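Local coordinates for protein response regulator aspartate phosphatase H (Bacillus subtilis, PDB 3Q15) that dephosphorylates the sporulation phosphotransferase Spo0F and also acts on the competence regulator ComA, taking part in the temporal separation of competence and sporulation, at residues A[9-17]-A[103-113]; A[178-189]-A[204-215]. All coordinates share one frame; numbering follows the deposited sequence.

Contact 1 (A[9-17]-A[103-113])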
loop_
_atom_site.group_PDB
_atom_site.type_symbol
_atom_site.label_atom_id
_atom_site.label_comp_id
_atom_site.label_asym_id
_atom_site.label_seq_id
_atom_site.Cartn_x
_atom_site.Cartn_y
_atom_site.Cartn_z
ATOM N N SER A 9 -5.984 -22.995 -0.246
ATOM C CA SER A 9 -4.741 -23.331 -0.936
ATOM C C SER A 9 -3.519 -22.654 -0.320
ATOM O O SER A 9 -2.396 -23.131 -0.478
ATOM C CB SER A 9 -4.837 -22.973 -2.420
ATOM O OG SER A 9 -5.054 -21.583 -2.590
ATOM N N SER A 10 -3.737 -21.539 0.368
ATOM C CA SER A 10 -2.655 -20.845 1.056
ATOM C C SER A 10 -2.146 -21.688 2.223
ATOM O O SER A 10 -0.948 -21.704 2.520
ATOM C CB SER A 10 -3.132 -19.489 1.568
ATOM O OG SER A 10 -4.107 -19.658 2.579
ATOM N N ARG A 11 -3.064 -22.387 2.882
ATOM C CA ARG A 11 -2.703 -23.292 3.963
ATOM C C ARG A 11 -1.828 -24.413 3.419
ATOM O O ARG A 11 -0.828 -24.782 4.030
ATOM C CB ARG A 11 -3.952 -23.871 4.631
ATOM C CG ARG A 11 -3.665 -24.653 5.903
ATOM C CD ARG A 11 -4.941 -25.233 6.490
ATOM N NE ARG A 11 -5.911 -24.195 6.827
ATOM C CZ ARG A 11 -7.187 -24.430 7.122
ATOM N NH1 ARG A 11 -7.654 -25.672 7.116
ATOM N NH2 ARG A 11 -7.998 -23.422 7.418
ATOM N N VAL A 12 -2.201 -24.950 2.263
ATOM C CA VAL A 12 -1.410 -26.004 1.639
ATOM C C VAL A 12 -0.080 -25.448 1.137
ATOM O O VAL A 12 0.941 -26.143 1.138
ATOM C CB VAL A 12 -2.168 -26.675 0.485
ATOM C CG1 VAL A 12 -1.290 -27.721 -0.186
ATOM C CG2 VAL A 12 -3.453 -27.302 0.998
ATOM N N GLY A 13 -0.098 -24.187 0.723
ATOM C CA GLY A 13 1.107 -23.521 0.263
ATOM C C GLY A 13 2.190 -23.414 1.324
ATOM O O GLY A 13 3.364 -23.649 1.040
ATOM N N VAL A 14 1.805 -23.052 2.545
ATOM C CA VAL A 14 2.781 -22.901 3.617
ATOM C C VAL A 14 3.335 -24.246 4.091
ATOM O O VAL A 14 4.464 -24.317 4.567
ATOM C CB VAL A 14 2.235 -22.092 4.814
ATOM C CG1 VAL A 14 1.968 -20.653 4.402
ATOM C CG2 VAL A 14 0.983 -22.742 5.383
ATOM N N LYS A 15 2.546 -25.308 3.957
ATOM C CA LYS A 15 3.036 -26.645 4.278
ATOM C C LYS A 15 4.078 -27.080 3.247
ATOM O O LYS A 15 5.061 -27.742 3.586
ATOM C CB LYS A 15 1.892 -27.658 4.352
ATOM C CG LYS A 15 2.357 -29.082 4.618
ATOM C CD LYS A 15 1.191 -30.028 4.854
ATOM C CE LYS A 15 0.432 -29.665 6.124
ATOM N NZ LYS A 15 -0.626 -30.661 6.453
ATOM N N ILE A 16 3.856 -26.697 1.992
ATOM C CA ILE A 16 4.835 -26.919 0.929
ATOM C C ILE A 16 6.126 -26.147 1.221
ATOM O O ILE A 16 7.227 -26.643 0.984
ATOM C CB ILE A 16 4.277 -26.512 -0.455
ATOM C CG1 ILE A 16 3.122 -27.433 -0.854
ATOM C CG2 ILE A 16 5.372 -26.556 -1.511
ATOM C CD1 ILE A 16 2.550 -27.150 -2.225
ATOM N N ASN A 17 5.976 -24.932 1.743
ATOM C CA ASN A 17 7.114 -24.139 2.191
ATOM C C ASN A 17 7.916 -24.893 3.243
ATOM O O ASN A 17 9.144 -24.839 3.258
ATOM C CB ASN A 17 6.640 -22.811 2.789
ATOM C CG ASN A 17 6.091 -21.860 1.745
ATOM O OD1 ASN A 17 5.989 -22.200 0.563
ATOM N ND2 ASN A 17 5.726 -20.659 2.178
ATOM N N SER A 103 6.985 -19.613 -2.645
ATOM C CA SER A 103 7.025 -19.750 -1.195
ATOM C C SER A 103 6.639 -18.436 -0.525
ATOM O O SER A 103 5.905 -18.428 0.459
ATOM C CB SER A 103 8.408 -20.211 -0.714
ATOM O OG SER A 103 9.397 -19.224 -0.969
ATOM N N LEU A 104 7.134 -17.333 -1.077
ATOM C CA LEU A 104 6.843 -15.999 -0.565
ATOM C C LEU A 104 5.413 -15.578 -0.891
ATOM O O LEU A 104 4.733 -14.954 -0.074
ATOM C CB LEU A 104 7.824 -14.984 -1.157
ATOM C CG LEU A 104 9.292 -15.115 -0.749
ATOM C CD1 LEU A 104 10.185 -14.297 -1.670
ATOM C CD2 LEU A 104 9.481 -14.700 0.709
ATOM N N PHE A 105 4.962 -15.919 -2.093
ATOM C CA PHE A 105 3.628 -15.548 -2.533
ATOM C C PHE A 105 2.569 -16.212 -1.667
ATOM O O PHE A 105 1.724 -15.538 -1.081
ATOM C CB PHE A 105 3.405 -15.913 -4.004
ATOM C CG PHE A 105 2.000 -15.660 -4.479
ATOM C CD1 PHE A 105 1.629 -14.410 -4.958
ATOM C CD2 PHE A 105 1.045 -16.664 -4.428
ATOM C CE1 PHE A 105 0.331 -14.168 -5.390
ATOM C CE2 PHE A 105 -0.257 -16.431 -4.855
ATOM C CZ PHE A 105 -0.614 -15.179 -5.338
ATOM N N PHE A 106 2.621 -17.535 -1.582
ATOM C CA PHE A 106 1.642 -18.272 -0.794
ATOM C C PHE A 106 1.739 -17.984 0.700
ATOM O O PHE A 106 0.753 -18.110 1.418
ATOM C CB PHE A 106 1.748 -19.768 -1.063
ATOM C CG PHE A 106 1.161 -20.171 -2.374
ATOM C CD1 PHE A 106 -0.210 -20.148 -2.562
ATOM C CD2 PHE A 106 1.973 -20.552 -3.426
ATOM C CE1 PHE A 106 -0.765 -20.508 -3.780
ATOM C CE2 PHE A 106 1.426 -20.915 -4.643
ATOM C CZ PHE A 106 0.056 -20.893 -4.820
ATOM N N ARG A 107 2.924 -17.603 1.164
ATOM C CA ARG A 107 3.083 -17.209 2.555
ATOM C C ARG A 107 2.376 -15.882 2.794
ATOM O O ARG A 107 1.759 -15.677 3.839
ATOM C CB ARG A 107 4.563 -17.106 2.936
ATOM C CG ARG A 107 4.795 -16.587 4.345
ATOM C CD ARG A 107 4.095 -17.453 5.380
ATOM N NE ARG A 107 4.222 -16.910 6.729
ATOM C CZ ARG A 107 5.188 -17.238 7.583
ATOM N NH1 ARG A 107 6.123 -18.110 7.231
ATOM N NH2 ARG A 107 5.218 -16.692 8.791
ATOM N N GLY A 108 2.467 -14.987 1.818
ATOM C CA GLY A 108 1.767 -13.717 1.876
ATOM C C GLY A 108 0.263 -13.910 1.882
ATOM O O GLY A 108 -0.454 -13.263 2.646
ATOM N N MET A 109 -0.218 -14.809 1.031
ATOM C CA MET A 109 -1.644 -15.106 0.981
ATOM C C MET A 109 -2.116 -15.777 2.273
ATOM O O MET A 109 -3.228 -15.532 2.734
ATOM C CB MET A 109 -1.978 -15.972 -0.236
ATOM C CG MET A 109 -1.873 -15.241 -1.574
ATOM S SD MET A 109 -2.927 -13.777 -1.654
ATOM C CE MET A 109 -2.590 -13.197 -3.315
ATOM N N TYR A 110 -1.270 -16.617 2.859
ATOM C CA TYR A 110 -1.614 -17.250 4.132
ATOM C C TYR A 110 -1.801 -16.204 5.226
ATOM O O TYR A 110 -2.761 -16.256 5.999
ATOM C CB TYR A 110 -0.552 -18.264 4.546
ATOM C CG TYR A 110 -0.813 -18.919 5.885
ATOM C CD1 TYR A 110 -1.722 -19.965 6.008
ATOM C CD2 TYR A 110 -0.146 -18.498 7.028
ATOM C CE1 TYR A 110 -1.963 -20.570 7.240
ATOM C CE2 TYR A 110 -0.380 -19.095 8.260
ATOM C CZ TYR A 110 -1.288 -20.130 8.358
ATOM O OH TYR A 110 -1.523 -20.726 9.580
ATOM N N GLU A 111 -0.878 -15.251 5.289
ATOM C CA GLU A 111 -0.980 -14.162 6.244
ATOM C C GLU A 111 -2.232 -13.341 5.963
ATOM O O GLU A 111 -2.955 -12.958 6.885
ATOM C CB GLU A 111 0.272 -13.287 6.194
ATOM C CG GLU A 111 1.552 -14.027 6.590
ATOM C CD GLU A 111 1.560 -14.463 8.054
ATOM O OE1 GLU A 111 0.747 -13.936 8.844
ATOM O OE2 GLU A 111 2.381 -15.332 8.416
ATOM N N PHE A 112 -2.491 -13.088 4.685
ATOM C CA PHE A 112 -3.678 -12.348 4.272
ATOM C C PHE A 112 -4.955 -13.049 4.727
ATOM O O PHE A 112 -5.882 -12.407 5.215
ATOM C CB PHE A 112 -3.686 -12.152 2.749
ATOM C CG PHE A 112 -4.970 -11.585 2.216
ATOM C CD1 PHE A 112 -5.191 -10.221 2.214
ATOM C CD2 PHE A 112 -5.954 -12.420 1.712
ATOM C CE1 PHE A 112 -6.364 -9.700 1.724
ATOM C CE2 PHE A 112 -7.131 -11.903 1.221
ATOM C CZ PHE A 112 -7.336 -10.542 1.227
ATOM N N ASP A 113 -4.991 -14.370 4.581
ATOM C CA ASP A 113 -6.173 -15.151 4.942
ATOM C C ASP A 113 -6.444 -15.198 6.446
ATOM O O ASP A 113 -7.574 -15.447 6.872
ATOM C CB ASP A 113 -6.072 -16.569 4.383
ATOM C CG ASP A 113 -6.266 -16.614 2.884
ATOM O OD1 ASP A 113 -6.883 -15.670 2.343
ATOM O OD2 ASP A 113 -5.806 -17.586 2.247
HETATM O O HOH W 1 6.637 -19.936 5.121
#

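Contact 2 (A[178-189]-A[204-215]). With SO4 (sulfate ion), chain F.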
loop_
_atom_site.group_PDB
_atom_site.type_symbol
_atom_site.label_atom_id
_atom_site.label_comp_id
_atom_site.label_asym_id
_atom_site.label_seq_id
_atom_site.Cartn_x
_atom_site.Cartn_y
_atom_site.Cartn_z
ATOM N N SER A 178 -9.168 -11.844 -22.333
ATOM C CA SER A 178 -10.330 -10.972 -22.167
ATOM C C SER A 178 -10.982 -11.137 -20.798
ATOM O O SER A 178 -11.401 -10.159 -20.180
ATOM C CB SER A 178 -11.356 -11.220 -23.278
ATOM O OG SER A 178 -11.731 -12.586 -23.338
ATOM N N ILE A 179 -11.066 -12.377 -20.328
ATOM C CA ILE A 179 -11.640 -12.655 -19.015
ATOM C C ILE A 179 -10.941 -11.851 -17.916
ATOM O O ILE A 179 -11.594 -11.167 -17.124
ATOM C CB ILE A 179 -11.578 -14.159 -18.676
ATOM C CG1 ILE A 179 -12.456 -14.958 -19.640
ATOM C CG2 ILE A 179 -12.002 -14.402 -17.235
ATOM C CD1 ILE A 179 -13.897 -14.483 -19.693
ATOM N N ARG A 180 -9.615 -11.941 -17.866
ATOM C CA ARG A 180 -8.840 -11.195 -16.880
ATOM C C ARG A 180 -9.026 -9.694 -17.058
ATOM O O ARG A 180 -8.956 -8.937 -16.092
ATOM C CB ARG A 180 -7.351 -11.548 -16.965
ATOM C CG ARG A 180 -6.945 -12.774 -16.155
ATOM C CD ARG A 180 -7.053 -12.510 -14.660
ATOM N NE ARG A 180 -6.428 -13.567 -13.869
ATOM C CZ ARG A 180 -7.051 -14.286 -12.940
ATOM N NH1 ARG A 180 -8.331 -14.065 -12.669
ATOM N NH2 ARG A 180 -6.390 -15.222 -12.274
ATOM N N THR A 181 -9.259 -9.274 -18.297
ATOM C CA THR A 181 -9.454 -7.864 -18.614
ATOM C C THR A 181 -10.761 -7.374 -18.016
ATOM O O THR A 181 -10.825 -6.296 -17.435
ATOM C CB THR A 181 -9.472 -7.636 -20.144
ATOM O OG1 THR A 181 -8.204 -8.010 -20.696
ATOM C CG2 THR A 181 -9.743 -6.177 -20.475
ATOM N N ILE A 182 -11.806 -8.181 -18.162
ATOM C CA ILE A 182 -13.105 -7.857 -17.596
ATOM C C ILE A 182 -13.025 -7.819 -16.075
ATOM O O ILE A 182 -13.505 -6.876 -15.444
ATOM C CB ILE A 182 -14.173 -8.866 -18.040
ATOM C CG1 ILE A 182 -14.420 -8.739 -19.549
ATOM C CG2 ILE A 182 -15.460 -8.650 -17.263
ATOM C CD1 ILE A 182 -15.340 -9.791 -20.117
ATOM N N GLN A 183 -12.405 -8.844 -15.495
ATOM C CA GLN A 183 -12.222 -8.909 -14.047
ATOM C C GLN A 183 -11.414 -7.715 -13.552
ATOM O O GLN A 183 -11.664 -7.197 -12.467
ATOM C CB GLN A 183 -11.526 -10.213 -13.640
ATOM C CG GLN A 183 -12.339 -11.470 -13.896
ATOM C CD GLN A 183 -11.507 -12.738 -13.789
ATOM O OE1 GLN A 183 -10.368 -12.794 -14.257
ATOM N NE2 GLN A 183 -12.074 -13.762 -13.164
ATOM N N SER A 184 -10.444 -7.283 -14.352
ATOM C CA SER A 184 -9.616 -6.135 -13.989
ATOM C C SER A 184 -10.432 -4.849 -14.017
ATOM O O SER A 184 -10.235 -3.959 -13.188
ATOM C CB SER A 184 -8.401 -6.021 -14.908
ATOM O OG SER A 184 -7.516 -7.110 -14.709
ATOM N N LEU A 185 -11.351 -4.760 -14.970
ATOM C CA LEU A 185 -12.242 -3.613 -15.059
ATOM C C LEU A 185 -13.176 -3.566 -13.856
ATOM O O LEU A 185 -13.425 -2.496 -13.297
ATOM C CB LEU A 185 -13.039 -3.651 -16.368
ATOM C CG LEU A 185 -12.194 -3.493 -17.638
ATOM C CD1 LEU A 185 -12.998 -3.819 -18.893
ATOM C CD2 LEU A 185 -11.610 -2.089 -17.722
ATOM N N PHE A 186 -13.693 -4.727 -13.460
ATOM C CA PHE A 186 -14.528 -4.815 -12.261
ATOM C C PHE A 186 -13.771 -4.343 -11.023
ATOM O O PHE A 186 -14.318 -3.625 -10.184
ATOM C CB PHE A 186 -15.048 -6.242 -12.047
ATOM C CG PHE A 186 -16.092 -6.663 -13.042
ATOM C CD1 PHE A 186 -16.680 -5.733 -13.886
ATOM C CD2 PHE A 186 -16.487 -7.987 -13.134
ATOM C CE1 PHE A 186 -17.641 -6.115 -14.806
ATOM C CE2 PHE A 186 -17.449 -8.375 -14.051
ATOM C CZ PHE A 186 -18.027 -7.435 -14.889
ATOM N N VAL A 187 -12.509 -4.748 -10.913
ATOM C CA VAL A 187 -11.687 -4.349 -9.777
ATOM C C VAL A 187 -11.480 -2.838 -9.759
ATOM O O VAL A 187 -11.593 -2.200 -8.713
ATOM C CB VAL A 187 -10.332 -5.069 -9.774
ATOM C CG1 VAL A 187 -9.429 -4.492 -8.692
ATOM C CG2 VAL A 187 -10.537 -6.563 -9.561
ATOM N N ILE A 188 -11.195 -2.265 -10.923
ATOM C CA ILE A 188 -11.015 -0.822 -11.030
ATOM C C ILE A 188 -12.286 -0.076 -10.624
ATOM O O ILE A 188 -12.234 0.894 -9.867
ATOM C CB ILE A 188 -10.606 -0.421 -12.455
ATOM C CG1 ILE A 188 -9.268 -1.063 -12.820
ATOM C CG2 ILE A 188 -10.521 1.090 -12.584
ATOM C CD1 ILE A 188 -8.863 -0.851 -14.277
ATOM N N ALA A 189 -13.427 -0.533 -11.131
ATOM C CA ALA A 189 -14.710 0.052 -10.761
ATOM C C ALA A 189 -14.948 -0.073 -9.259
ATOM O O ALA A 189 -15.321 0.896 -8.601
ATOM C CB ALA A 189 -15.835 -0.616 -11.528
ATOM N N HIS A 204 -15.598 2.091 -16.871
ATOM C CA HIS A 204 -14.941 0.787 -16.855
ATOM C C HIS A 204 -15.957 -0.348 -16.904
ATOM O O HIS A 204 -15.732 -1.368 -17.556
ATOM C CB HIS A 204 -14.023 0.662 -15.636
ATOM C CG HIS A 204 -12.971 1.725 -15.576
ATOM N ND1 HIS A 204 -11.856 1.715 -16.387
ATOM C CD2 HIS A 204 -12.879 2.846 -14.823
ATOM C CE1 HIS A 204 -11.117 2.778 -16.128
ATOM N NE2 HIS A 204 -11.714 3.481 -15.182
ATOM N N LEU A 205 -17.082 -0.165 -16.223
ATOM C CA LEU A 205 -18.142 -1.163 -16.260
ATOM C C LEU A 205 -18.727 -1.281 -17.665
ATOM O O LEU A 205 -19.097 -2.372 -18.101
ATOM C CB LEU A 205 -19.237 -0.833 -15.243
ATOM C CG LEU A 205 -18.811 -0.877 -13.770
ATOM C CD1 LEU A 205 -19.987 -0.569 -12.858
ATOM C CD2 LEU A 205 -18.204 -2.226 -13.416
ATOM N N GLU A 206 -18.800 -0.163 -18.378
ATOM C CA GLU A 206 -19.330 -0.182 -19.738
ATOM C C GLU A 206 -18.371 -0.892 -20.690
ATOM O O GLU A 206 -18.800 -1.664 -21.547
ATOM C CB GLU A 206 -19.640 1.235 -20.228
ATOM C CG GLU A 206 -20.805 1.899 -19.502
ATOM C CD GLU A 206 -21.050 3.329 -19.953
ATOM O OE1 GLU A 206 -22.172 3.835 -19.741
ATOM O OE2 GLU A 206 -20.122 3.949 -20.515
ATOM N N ALA A 207 -17.076 -0.634 -20.540
ATOM C CA ALA A 207 -16.079 -1.311 -21.364
ATOM C C ALA A 207 -16.118 -2.808 -21.093
ATOM O O ALA A 207 -15.992 -3.620 -22.007
ATOM C CB ALA A 207 -14.690 -0.758 -21.086
ATOM N N ALA A 208 -16.301 -3.170 -19.827
ATOM C CA ALA A 208 -16.418 -4.574 -19.455
ATOM C C ALA A 208 -17.632 -5.206 -20.126
ATOM O O ALA A 208 -17.550 -6.313 -20.654
ATOM C CB ALA A 208 -16.500 -4.727 -17.941
ATOM N N LEU A 209 -18.759 -4.499 -20.105
ATOM C CA LEU A 209 -19.963 -4.996 -20.758
ATOM C C LEU A 209 -19.728 -5.246 -22.246
ATOM O O LEU A 209 -20.084 -6.302 -22.768
ATOM C CB LEU A 209 -21.136 -4.027 -20.572
ATOM C CG LEU A 209 -22.407 -4.374 -21.360
ATOM C CD1 LEU A 209 -22.929 -5.753 -20.974
ATOM C CD2 LEU A 209 -23.490 -3.319 -21.165
ATOM N N GLU A 210 -19.131 -4.269 -22.924
ATOM C CA GLU A 210 -18.880 -4.380 -24.360
ATOM C C GLU A 210 -17.957 -5.550 -24.676
ATOM O O GLU A 210 -18.204 -6.314 -25.606
ATOM C CB GLU A 210 -18.299 -3.079 -24.923
ATOM C CG GLU A 210 -19.328 -2.180 -25.595
ATOM C CD GLU A 210 -18.744 -1.361 -26.736
ATOM O OE1 GLU A 210 -17.604 -0.867 -26.601
ATOM O OE2 GLU A 210 -19.424 -1.219 -27.774
ATOM N N LEU A 211 -16.894 -5.684 -23.894
ATOM C CA LEU A 211 -15.941 -6.767 -24.091
ATOM C C LEU A 211 -16.617 -8.119 -23.876
ATOM O O LEU A 211 -16.430 -9.052 -24.659
ATOM C CB LEU A 211 -14.756 -6.605 -23.138
ATOM C CG LEU A 211 -13.599 -7.586 -23.314
ATOM C CD1 LEU A 211 -13.068 -7.541 -24.740
ATOM C CD2 LEU A 211 -12.499 -7.278 -22.313
ATOM N N ALA A 212 -17.415 -8.208 -22.814
ATOM C CA ALA A 212 -18.128 -9.435 -22.467
ATOM C C ALA A 212 -19.095 -9.883 -23.559
ATOM O O ALA A 212 -19.290 -11.080 -23.773
ATOM C CB ALA A 212 -18.867 -9.261 -21.145
ATOM N N MET A 213 -19.711 -8.922 -24.240
ATOM C CA MET A 213 -20.635 -9.236 -25.327
ATOM C C MET A 213 -19.901 -9.681 -26.590
ATOM O O MET A 213 -20.399 -10.517 -27.344
ATOM C CB MET A 213 -21.561 -8.054 -25.625
ATOM C CG MET A 213 -22.794 -8.004 -24.737
ATOM S SD MET A 213 -23.948 -6.704 -25.206
ATOM C CE MET A 213 -25.377 -7.142 -24.219
ATOM N N ASP A 214 -18.716 -9.122 -26.817
ATOM C CA ASP A 214 -17.894 -9.528 -27.950
ATOM C C ASP A 214 -17.510 -11.001 -27.838
ATOM O O ASP A 214 -17.654 -11.761 -28.792
ATOM C CB ASP A 214 -16.640 -8.656 -28.056
ATOM C CG ASP A 214 -16.933 -7.270 -28.608
ATOM O OD1 ASP A 214 -16.478 -6.277 -28.001
ATOM O OD2 ASP A 214 -17.612 -7.170 -29.653
ATOM N N ILE A 215 -17.033 -11.407 -26.664
ATOM C CA ILE A 215 -16.628 -12.792 -26.447
ATOM C C ILE A 215 -17.823 -13.697 -26.169
ATOM O O ILE A 215 -17.657 -14.880 -25.874
ATOM C CB ILE A 215 -15.616 -12.918 -25.292
ATOM C CG1 ILE A 215 -16.210 -12.356 -23.999
ATOM C CG2 ILE A 215 -14.320 -12.207 -25.640
ATOM C CD1 ILE A 215 -15.258 -12.393 -22.836
HETATM S S SO4 F . -9.256 -16.823 -10.387
HETATM O O1 SO4 F . -9.725 -16.686 -11.764
HETATM O O2 SO4 F . -9.991 -17.899 -9.731
HETATM O O3 SO4 F . -7.829 -17.133 -10.380
HETATM O O4 SO4 F . -9.490 -15.570 -9.674
#

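Contact 1 (A[9-17]-A[103-113])
S10 and N17 make the two direct hydrogen bonds between helix 9-17 and helix 103-113, with apolar packing between them. S10 OG donates to D113 OD2 over 2.7 Å and meets the lone pair that faces away from the other carboxylate oxygen. Near the other end, N17 ND2 gives a bent bond of 2.8 Å to S103 O, with an N-H...O angle of 141°. That carbonyl also accepts the helical N-H of R107, which arrives from the opposite face of its plane. N17 OD1 is bound by Y54 of helix 49-67. One water accepts from N17 ND2 and from R107 NH1. R107 NE and NH2 also grip E111 OE2 side-on in a salt bridge, nearly in the guanidinium plane.

The apolar part centres on V14 and Y110. V14 CG1 touches Y110 CB at 3.5 Å. V14 CG2 lies over one face of the Y110 ring, 4.2 Å from its centroid, in a CH-pi contact. With CG anti to the backbone N (chi1 178°), the Y110 ring is carried alongside V14, and the two side chains cross at about a right angle. S10 is a knob in the hole formed by F106, M109, Y110 and D113. G13 CA is 4.0 Å from F106 CB, and a side chain there would clash.

The two helix axes come within 8.2 Å, with their N-to-C directions 134° apart. The contact joins the N-terminal three-helix bundle to the helix that enters the first predicted TPR repeat. Its chemistry is mixed: a hydrogen bond near each end, V14 packed on Y110 between them, and a buried N17 amide with partners on both OD1 and ND2.

Contact 2 (A[178-189]-A[204-215])
Helix 178-189 and helix 204-214 run nearly antiparallel, at 161°, with their axes 8.6 Å apart at closest approach. CA atoms come nearest at I182 and A208, 5.0 Å apart. The pair is consistent with the antiparallel helical hairpin of a TPR unit, the third one predicted.

No hydrogen bond crosses the contact; side chains fill it. L185 CD1 rests on A208, 3.7 Å from its CB. F186 CE1 reaches the same methyl at 3.6 Å, and L205 CD2 meets F186 CD1 at about a right angle between the side chains. L205 CD2 also presses on A189 CB, a tight 3.4 Å pair. Further along, L211 CD2 touches both T181 CG2, a tight pair, and I182 CG1. The extended I182 chain (chi2 173°) carries CD1 to A212 CB and I215 CD1. I188 CG2 sits over the centre of the H204 ring, 3.7 Å from the centroid, in a CH-pi contact. L185 CD2 lies at the ring's edge.

R180 points to another side. Its NH2 gives a nearly straight bond to sulfate O3 (170°), and NH1 bonds O1 and Q183 OE1. The sulfate probably comes from the crystallisation liquor. NH2 also makes a salt bridge with E142 of helix 137-153, and the guanidinium a cation-pi contact with F145. A leucine here would probably leave the E142 carboxylate without its mate and Q183 OE1 without this donor.

H204 NE2 hydrogen-bonds OXT, the C-terminal carboxylate oxygen of Y378 of the second subunit. Helix 157-172 covers the side of S184, V187 and I188, while helix 218-235 packs on F186 and L209.

Contact 1 comes first along the chain and is complete before contact 2 begins. Their centres are 29 Å apart and their nearest atoms about 9 Å, so they do not touch. Contact 1 joins distant parts of the sequence, 86 residues apart. Contact 2 is local, between consecutive helices of one predicted repeat. They share no helix, but helix 137-153 meets side chains of both: F105, M109 and F112 from 103-113, and R180, Q183 and S184 from 178-189. The fold is all-helical. Contact 1 packs the first helix of the N-terminal bundle against helix 93-113, which runs into the first predicted repeat. Contact 2 is the helix pair within the third.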